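Local structure of phosphatidylinositol-specific phospholipase C1 (Streptomyces antibioticus, 3H4X) at residues G106-S109 with D110-A113; D146-I149 with R150-G154; A156-G159 with P160-T164. The protein belongs to the calcium-dependent phosphoinositide phospholipase C family and is built on a closed barrel of eight parallel strands ringed by helices. All coordinates share one frame; numbering follows the deposited sequence.

Contact 1: residues G106-S109 with D110-A113; sequences GCLS and DMRA. With EOH (ethanol), chain F.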
ATOM      1  N   GLY A 106       0.469   7.794 -15.406  1.00  9.07           N
ATOM      2  CA  GLY A 106       0.279   9.205 -15.087  1.00  9.31           C
ATOM      3  C   GLY A 106       0.408   9.482 -13.599  1.00  9.12           C
ATOM      4  O   GLY A 106       1.006  10.478 -13.189  1.00  9.38           O
ATOM      5  N   CYS A 107      -0.157   8.598 -12.786  1.00  8.82           N
ATOM      6  CA  CYS A 107      -0.019   8.704 -11.342  1.00  9.12           C
ATOM      7  C   CYS A 107       1.452   8.652 -10.933  1.00  8.59           C
ATOM      8  O   CYS A 107       1.924   9.466 -10.136  1.00  8.39           O
ATOM      9  CB  CYS A 107      -0.788   7.571 -10.667  1.00  9.41           C
ATOM     10  SG  CYS A 107      -0.666   7.572  -8.880  1.00 13.33           S
ATOM     11  N   LEU A 108       2.174   7.681 -11.477  1.00  8.02           N
ATOM     12  CA  LEU A 108       3.589   7.523 -11.180  1.00  7.89           C
ATOM     13  C   LEU A 108       4.390   8.749 -11.604  1.00  7.98           C
ATOM     14  O   LEU A 108       5.337   9.146 -10.923  1.00  8.07           O
ATOM     15  CB  LEU A 108       4.132   6.259 -11.848  1.00  7.95           C
ATOM     16  CG  LEU A 108       3.601   4.936 -11.293  1.00  7.80           C
ATOM     17  CD1 LEU A 108       3.961   3.803 -12.242  1.00  8.52           C
ATOM     18  CD2 LEU A 108       4.133   4.673  -9.888  1.00  8.94           C
ATOM     19  N   SER A 109       4.014   9.351 -12.728  1.00  8.61           N
ATOM     20  CA  SER A 109       4.651  10.589 -13.155  1.00  9.37           C
ATOM     21  C   SER A 109       4.418  11.704 -12.136  1.00  9.22           C
ATOM     22  O   SER A 109       5.342  12.448 -11.803  1.00  9.14           O
ATOM     23  CB  SER A 109       4.148  11.013 -14.536  1.00  9.92           C
ATOM     24  OG  SER A 109       4.575  10.106 -15.534  1.00 12.38           O
ATOM     25  N   ASP A 110       3.190  11.827 -11.639  1.00  9.27           N
ATOM     26  CA  ASP A 110       2.900  12.831 -10.617  1.00  9.23           C
ATOM     27  C   ASP A 110       3.770  12.588  -9.389  1.00  8.80           C
ATOM     28  O   ASP A 110       4.323  13.526  -8.804  1.00  9.01           O
ATOM     29  CB  ASP A 110       1.427  12.796 -10.195  1.00  9.56           C
ATOM     30  CG  ASP A 110       0.491  13.364 -11.246  1.00 10.15           C
ATOM     31  OD1 ASP A 110       0.959  13.723 -12.347  1.00 11.57           O
ATOM     32  OD2 ASP A 110      -0.724  13.445 -10.960  1.00 10.71           O
ATOM     33  N   MET A 111       3.877  11.321  -8.993  1.00  8.47           N
ATOM     34  CA  MET A 111       4.690  10.950  -7.839  1.00  8.19           C
ATOM     35  C   MET A 111       6.154  11.336  -8.027  1.00  8.09           C
ATOM     36  O   MET A 111       6.787  11.863  -7.118  1.00  8.05           O
ATOM     37  CB  MET A 111       4.580   9.448  -7.566  1.00  8.28           C
ATOM     38  CG  MET A 111       3.224   9.014  -7.049  1.00  8.66           C
ATOM     39  SD  MET A 111       3.062   7.229  -6.896  1.00  9.98           S
ATOM     40  CE  MET A 111       4.307   6.854  -5.671  1.00 11.83           C
ATOM     41  N   ARG A 112       6.694  11.048  -9.203  1.00  8.21           N
ATOM     42  CA  ARG A 112       8.084  11.388  -9.498  1.00  8.74           C
ATOM     43  C   ARG A 112       8.304  12.899  -9.471  1.00  8.84           C
ATOM     44  O   ARG A 112       9.276  13.385  -8.886  1.00  9.09           O
ATOM     45  CB  ARG A 112       8.498  10.815 -10.856  1.00  8.84           C
ATOM     46  CG  ARG A 112       9.909  11.185 -11.295  1.00 10.64           C
ATOM     47  CD  ARG A 112      10.939  10.746 -10.275  1.00 12.21           C
ATOM     48  NE  ARG A 112      12.307  11.054 -10.692  1.00 13.50           N
ATOM     49  CZ  ARG A 112      13.070  10.248 -11.425  1.00 14.18           C
ATOM     50  NH1 ARG A 112      12.600   9.079 -11.838  1.00 14.80           N
ATOM     51  NH2 ARG A 112      14.305  10.612 -11.751  1.00 15.28           N
ATOM     52  N   ALA A 113       7.393  13.640 -10.097  1.00  8.95           N
ATOM     53  CA  ALA A 113       7.490  15.094 -10.138  1.00  9.22           C
ATOM     54  C   ALA A 113       7.466  15.667  -8.725  1.00  9.32           C
ATOM     55  O   ALA A 113       8.281  16.519  -8.364  1.00  9.71           O
ATOM     56  CB  ALA A 113       6.354  15.666 -10.963  1.00  9.56           C
TER
HETATM   57  C1  EOH F 344      13.752   6.668 -13.447  1.00 28.18           C
HETATM   58  C2  EOH F 344      14.173   5.277 -13.911  1.00 28.00           C
HETATM   59  O   EOH F 344      14.736   7.281 -12.642  1.00 28.25           O
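In the middle of helix 104-117, one of the helices outside the barrel, G106-S109 and D110-A113 are successive turns joined by regular alpha-helical bonds. D110 N, M111 N, R112 N and A113 N donate to the carbonyls of G106, C107, L108 and S109; the one from M111 N to C107 O measures 2.9 Å. Side chains from the two turns meet mainly round M111. Its chi1 (-70°) and an extended chi2 set SD beside the preceding turn, where L108 CD2 and C107 SG approach it from directions roughly at right angles; the bend at chi3 only swings CE aside. L108 CD2 comes within 4.1 Å of M111 SD, the two chains passing at a slant, and C107 SG is 4.2 Å from M111 SD. Lower on the chain, M111 CG rests 3.4 Å from C107 O.

The polar groups look elsewhere. Both D110 carboxylate oxygens are held by loop amides, OD1 by A89 N and OD2 by E87 N, which would fix the group's rotation. S109 OG bonds to A105 O one turn back and to K152 NZ. R112 kinks at chi2 (57°); its NE forms a salt bridge with D116, while NH1 reaches K152 O and an ethanol whose O is 2.9 Å from R112 NH1, near the guanidinium plane at its edge.

The faces of the helix are shared out accordingly: L108 and R112 lean on helix 142-153, L108 and M111 cover F191 of strand 189-195, and C107, D110 and M111 pack against F48 of helix 48-52.

Contact 2: residues D146-I149 with R150-G154; sequences DALI and RQKLG. With EOH (ethanol), chain K.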
ATOM      1  N   ASP A 146       6.495  -4.173 -12.251  1.00  7.28           N
ATOM      2  CA  ASP A 146       7.798  -3.781 -11.719  1.00  7.35           C
ATOM      3  C   ASP A 146       8.544  -2.870 -12.698  1.00  7.31           C
ATOM      4  O   ASP A 146       9.140  -1.865 -12.305  1.00  7.59           O
ATOM      5  CB  ASP A 146       8.678  -5.006 -11.459  1.00  7.69           C
ATOM      6  CG  ASP A 146       8.285  -5.785 -10.220  1.00  7.98           C
ATOM      7  OD1 ASP A 146       7.539  -5.270  -9.359  1.00  8.79           O
ATOM      8  OD2 ASP A 146       8.767  -6.930 -10.110  1.00  9.25           O
ATOM      9  N   ALA A 147       8.537  -3.244 -13.975  1.00  7.40           N
ATOM     10  CA  ALA A 147       9.290  -2.504 -14.982  1.00  7.71           C
ATOM     11  C   ALA A 147       8.817  -1.059 -15.098  1.00  7.72           C
ATOM     12  O   ALA A 147       9.626  -0.143 -15.250  1.00  7.79           O
ATOM     13  CB  ALA A 147       9.216  -3.204 -16.333  1.00  8.21           C
ATOM     14  N   LEU A 148       7.507  -0.860 -15.027  1.00  7.87           N
ATOM     15  CA  LEU A 148       6.932   0.476 -15.109  1.00  7.88           C
ATOM     16  C   LEU A 148       7.336   1.315 -13.904  1.00  7.48           C
ATOM     17  O   LEU A 148       7.714   2.477 -14.044  1.00  7.56           O
ATOM     18  CB  LEU A 148       5.409   0.395 -15.211  1.00  8.21           C
ATOM     19  CG  LEU A 148       4.675   1.738 -15.181  1.00  9.15           C
ATOM     20  CD1 LEU A 148       5.115   2.657 -16.316  1.00 10.17           C
ATOM     21  CD2 LEU A 148       3.178   1.502 -15.231  1.00  9.83           C
ATOM     22  N   ILE A 149       7.248   0.732 -12.715  1.00  7.67           N
ATOM     23  CA  ILE A 149       7.633   1.454 -11.512  1.00  8.05           C
ATOM     24  C   ILE A 149       9.125   1.795 -11.526  1.00  8.16           C
ATOM     25  O   ILE A 149       9.508   2.911 -11.171  1.00  8.49           O
ATOM     26  CB  ILE A 149       7.222   0.688 -10.237  1.00  7.94           C
ATOM     27  CG1 ILE A 149       5.695   0.713 -10.095  1.00  8.56           C
ATOM     28  CG2 ILE A 149       7.888   1.286  -9.006  1.00  8.77           C
ATOM     29  CD1 ILE A 149       5.156  -0.155  -8.992  1.00  9.32           C
ATOM     30  N   ARG A 150       9.962   0.855 -11.958  1.00  8.10           N
ATOM     31  CA  ARG A 150      11.397   1.134 -12.086  1.00  8.64           C
ATOM     32  C   ARG A 150      11.635   2.299 -13.039  1.00  8.62           C
ATOM     33  O   ARG A 150      12.439   3.183 -12.761  1.00  8.84           O
ATOM     34  CB  ARG A 150      12.176  -0.092 -12.583  1.00  9.22           C
ATOM     35  CG  ARG A 150      12.320  -1.217 -11.569  1.00 10.04           C
ATOM     36  CD  ARG A 150      13.453  -2.191 -11.924  1.00 11.02           C
ATOM     37  NE  ARG A 150      13.382  -2.668 -13.303  1.00 11.15           N
ATOM     38  CZ  ARG A 150      12.639  -3.696 -13.709  1.00 10.41           C
ATOM     39  NH1 ARG A 150      11.891  -4.372 -12.842  1.00 10.40           N
ATOM     40  NH2 ARG A 150      12.641  -4.047 -14.988  1.00 11.30           N
ATOM     41  N   GLN A 151      10.936   2.294 -14.167  1.00  8.54           N
ATOM     42  CA  GLN A 151      11.102   3.339 -15.173  1.00  8.88           C
ATOM     43  C   GLN A 151      10.717   4.711 -14.629  1.00  8.64           C
ATOM     44  O   GLN A 151      11.413   5.699 -14.857  1.00  9.04           O
ATOM     45  CB  GLN A 151      10.274   3.007 -16.416  1.00  9.37           C
ATOM     46  CG  GLN A 151      10.482   3.958 -17.587  1.00 11.29           C
ATOM     47  CD  GLN A 151       9.464   5.076 -17.639  1.00 13.24           C
ATOM     48  OE1 GLN A 151       8.274   4.864 -17.405  1.00 14.54           O
ATOM     49  NE2 GLN A 151       9.926   6.280 -17.971  1.00 14.43           N
ATOM     50  N   LYS A 152       9.605   4.772 -13.907  1.00  8.23           N
ATOM     51  CA  LYS A 152       9.083   6.052 -13.439  1.00  8.52           C
ATOM     52  C   LYS A 152       9.777   6.587 -12.191  1.00  8.69           C
ATOM     53  O   LYS A 152       9.986   7.793 -12.063  1.00  8.70           O
ATOM     54  CB  LYS A 152       7.581   5.948 -13.175  1.00  8.70           C
ATOM     55  CG  LYS A 152       6.748   5.751 -14.429  1.00 10.09           C
ATOM     56  CD  LYS A 152       6.658   7.020 -15.255  1.00 12.64           C
ATOM     57  CE  LYS A 152       5.674   6.847 -16.401  1.00 14.29           C
ATOM     58  NZ  LYS A 152       5.492   8.107 -17.166  1.00 16.60           N
ATOM     59  N   LEU A 153      10.113   5.692 -11.267  1.00  8.76           N
ATOM     60  CA  LEU A 153      10.558   6.104  -9.932  1.00  9.55           C
ATOM     61  C   LEU A 153      11.987   5.698  -9.584  1.00 10.30           C
ATOM     62  O   LEU A 153      12.605   6.293  -8.701  1.00 10.59           O
ATOM     63  CB  LEU A 153       9.611   5.557  -8.864  1.00  9.22           C
ATOM     64  CG  LEU A 153       8.212   6.163  -8.862  1.00  9.77           C
ATOM     65  CD1 LEU A 153       7.347   5.488  -7.813  1.00  9.75           C
ATOM     66  CD2 LEU A 153       8.294   7.662  -8.613  1.00 11.75           C
ATOM     67  N   GLY A 154      12.499   4.671 -10.250  1.00 11.13           N
ATOM     68  CA  GLY A 154      13.873   4.234 -10.037  1.00 11.90           C
ATOM     69  C   GLY A 154      14.266   4.127  -8.577  1.00 12.26           C
ATOM     70  O   GLY A 154      13.652   3.383  -7.808  1.00 12.51           O
TER
HETATM   71  C1  EOH K 349       2.792   9.095 -17.910  1.00 29.61           C
HETATM   72  C2  EOH K 349       3.343  10.511 -18.026  1.00 29.71           C
HETATM   73  O   EOH K 349       3.394   8.213 -18.831  1.00 29.68           O
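R150 starts with CG beside its own backbone N (chi1 -72°) and turns sharply at chi3 (-50°), which folds the guanidinium back over the turn that carries D146 and A147. One face of the group settles on backbone: A147 CA lies 3.5 Å from the guanidinium plane, toward its rim, and D146 O is on that face as well. At the ends of the fork, R150 NH1 is 3.6 Å from D146 CB and R150 NH2 is 3.8 Å from A147 CB, while R150 CG sits 3.3 Å from D146 O. That same carbonyl takes the main-chain bond from R150 N, so the arginine hugs the helix from its root to its tip. NH1 is also bonded to Q228 O.

L148 and K152 make a second, apolar contact one turn apart, with L148 CD1 4.0 Å from K152 CG. Past a bend at chi2 the lysine runs straight, and its NZ bonds an ethanol, with K152 NZ 2.7 Å from the alcohol O. On the inner side I149 CG2 and L153 CD1 are just in touch at 4.4 Å, both side chains facing F191 of the barrel. Helix 142-153 ends here, G154 following with positive phi.

The R150 charge does not pair with D146, whose OD2 stays 4.9 Å from R150 NH1. The D146 carboxylate is instead taken up by Y213 and T230 at OD1 and by H216 at OD2. H216 lines one of the acetyl pockets, which places D146 in that pocket's second shell; its bond is consistent with a part in setting the imidazole's orientation.

Contact 3: residues A156-G159 with P160-T164; sequences AVYG and PGDLT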
ATOM      1  N   ALA A 156      13.906   5.837  -6.038  1.00 11.28           N
ATOM      2  CA  ALA A 156      13.016   6.334  -4.999  1.00 10.47           C
ATOM      3  C   ALA A 156      12.217   5.220  -4.321  1.00  9.75           C
ATOM      4  O   ALA A 156      11.570   5.455  -3.305  1.00 10.26           O
ATOM      5  CB  ALA A 156      12.080   7.384  -5.566  1.00 10.89           C
ATOM      6  N   VAL A 157      12.263   4.014  -4.877  1.00  9.12           N
ATOM      7  CA  VAL A 157      11.496   2.896  -4.336  1.00  8.99           C
ATOM      8  C   VAL A 157      12.303   2.087  -3.329  1.00  8.61           C
ATOM      9  O   VAL A 157      13.472   1.780  -3.561  1.00  9.34           O
ATOM     10  CB  VAL A 157      11.013   1.962  -5.460  1.00  9.38           C
ATOM     11  CG1 VAL A 157      10.197   0.806  -4.888  1.00 10.15           C
ATOM     12  CG2 VAL A 157      10.203   2.742  -6.474  1.00 10.58           C
ATOM     13  N   TYR A 158      11.676   1.752  -2.206  1.00  8.02           N
ATOM     14  CA  TYR A 158      12.234   0.779  -1.282  1.00  7.91           C
ATOM     15  C   TYR A 158      11.388  -0.476  -1.433  1.00  7.68           C
ATOM     16  O   TYR A 158      10.210  -0.482  -1.082  1.00  7.83           O
ATOM     17  CB  TYR A 158      12.179   1.293   0.154  1.00  8.05           C
ATOM     18  CG  TYR A 158      12.919   0.410   1.136  1.00  8.19           C
ATOM     19  CD1 TYR A 158      14.287   0.560   1.347  1.00  8.62           C
ATOM     20  CD2 TYR A 158      12.255  -0.574   1.853  1.00  9.00           C
ATOM     21  CE1 TYR A 158      14.969  -0.247   2.249  1.00  9.21           C
ATOM     22  CE2 TYR A 158      12.929  -1.385   2.752  1.00  9.43           C
ATOM     23  CZ  TYR A 158      14.286  -1.219   2.945  1.00  9.38           C
ATOM     24  OH  TYR A 158      14.948  -2.029   3.840  1.00 10.46           O
ATOM     25  N   GLY A 159      11.989  -1.526  -1.981  1.00  7.61           N
ATOM     26  CA  GLY A 159      11.258  -2.737  -2.346  1.00  7.80           C
ATOM     27  C   GLY A 159      11.765  -3.974  -1.630  1.00  7.61           C
ATOM     28  O   GLY A 159      12.664  -3.890  -0.793  1.00  7.67           O
ATOM     29  N   PRO A 160      11.185  -5.141  -1.947  1.00  7.80           N
ATOM     30  CA  PRO A 160      11.559  -6.390  -1.291  1.00  8.30           C
ATOM     31  C   PRO A 160      13.043  -6.706  -1.378  1.00  8.43           C
ATOM     32  O   PRO A 160      13.597  -7.274  -0.440  1.00  8.83           O
ATOM     33  CB  PRO A 160      10.749  -7.438  -2.054  1.00  8.54           C
ATOM     34  CG  PRO A 160       9.544  -6.707  -2.493  1.00  8.71           C
ATOM     35  CD  PRO A 160      10.022  -5.318  -2.831  1.00  8.04           C
ATOM     36  N   GLY A 161      13.681  -6.375  -2.495  1.00  8.66           N
ATOM     37  CA  GLY A 161      15.120  -6.602  -2.620  1.00  9.10           C
ATOM     38  C   GLY A 161      15.907  -5.791  -1.607  1.00  9.27           C
ATOM     39  O   GLY A 161      16.904  -6.253  -1.048  1.00  9.56           O
ATOM     40  N   ASP A 162      15.460  -4.566  -1.366  1.00  9.17           N
ATOM     41  CA  ASP A 162      16.121  -3.701  -0.401  1.00  9.47           C
ATOM     42  C   ASP A 162      15.973  -4.240   1.018  1.00  9.40           C
ATOM     43  O   ASP A 162      16.947  -4.311   1.765  1.00 10.02           O
ATOM     44  CB  ASP A 162      15.566  -2.281  -0.503  1.00  9.67           C
ATOM     45  CG  ASP A 162      15.777  -1.681  -1.875  1.00 10.36           C
ATOM     46  OD1 ASP A 162      16.943  -1.606  -2.313  1.00 13.13           O
ATOM     47  OD2 ASP A 162      14.785  -1.297  -2.524  1.00 10.85           O
ATOM     48  N   LEU A 163      14.759  -4.630   1.389  1.00  9.21           N
ATOM     49  CA  LEU A 163      14.519  -5.167   2.722  1.00  9.44           C
ATOM     50  C   LEU A 163      15.256  -6.482   2.928  1.00  9.70           C
ATOM     51  O   LEU A 163      15.829  -6.725   3.986  1.00  9.93           O
ATOM     52  CB  LEU A 163      13.025  -5.385   2.960  1.00  9.40           C
ATOM     53  CG  LEU A 163      12.652  -5.964   4.327  1.00 10.14           C
ATOM     54  CD1 LEU A 163      12.925  -4.957   5.438  1.00 11.78           C
ATOM     55  CD2 LEU A 163      11.194  -6.388   4.334  1.00 10.92           C
ATOM     56  N   THR A 164      15.241  -7.336   1.915  1.00  9.77           N
ATOM     57  CA  THR A 164      15.751  -8.690   2.067  1.00 10.20           C
ATOM     58  C   THR A 164      17.274  -8.744   2.152  1.00 10.72           C
ATOM     59  O   THR A 164      17.833  -9.573   2.868  1.00 10.62           O
ATOM     60  CB  THR A 164      15.238  -9.596   0.937  1.00  9.82           C
ATOM     61  OG1 THR A 164      13.807  -9.633   0.984  1.00  9.87           O
ATOM     62  CG2 THR A 164      15.779 -11.005   1.086  1.00 10.12           C
TER
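Y158 lays its ring across D162 at the start of helix 160-164, where G159 is the N-cap. D162, at N3, caps the N-cap amide as in a capping box; the reciprocal side-chain bond is absent because the N-cap is a glycine. D162 CB stands over one face of the ring, 3.7 Å from its centroid and 22° off the normal, a CH-pi contact displaced toward the CD1-CE1 bond; D162 CB is 3.5 Å from Y158 CE1. The two side chains run past each other in opposite senses, with the ring and carboxylate planes only 29° apart. Y158 CG lies anti to the backbone N (chi1 -172°), which carries the ring forward along the helix. Its far end crosses L163 at a slant: Y158 OH is 3.4 Å from L163 CA, and Y158 CE2 is 4.0 Å from L163 CB.

While CB faces the ring, the D162 carboxylate reaches back to the N-cap. G159 N donates to D162 OD2 at 2.9 Å in an almost straight bond, using the oxygen's anti lone pair. G159 O opens the helix by accepting from L163 N at 3.1 Å, with a weak bond from D162 N beside it. The capping carboxylate would be favoured there by the helix dipole.

Backbone bonds from A156 and Y158 to F189 tie the approach to strand 189-195, and P160 and L163 rest on F232 of strand 232-236. At the other end of the short helix, P160 O is gripped twice by one residue: T164 N arrives on one face of the carbonyl plane, and T164 OG1, 2.8 Å from P160 O, on the opposite face.

Each contact joins neighbouring residues of one continuous run of chain, two within helices and the third from loop into helix. Contact 1 is the most buried, with methionine, leucine and cysteine packed between helices and strand. Contact 2 is half surface: its inner side meets the same F191, while R150 and Q151 are on the outside. Helices 104-117 and 142-153 lie against each other, L108 CD1 coming within 3.7 Å of L148 CG. Contact 3, partly buried, touches contact 2 through I149 and V157 but not contact 1. The first two carry regular i to i+4 bonds, contact 2 at the end of its helix; contact 3 adds a carboxylate cap to the first such bond, with the ring packed against the capping residue.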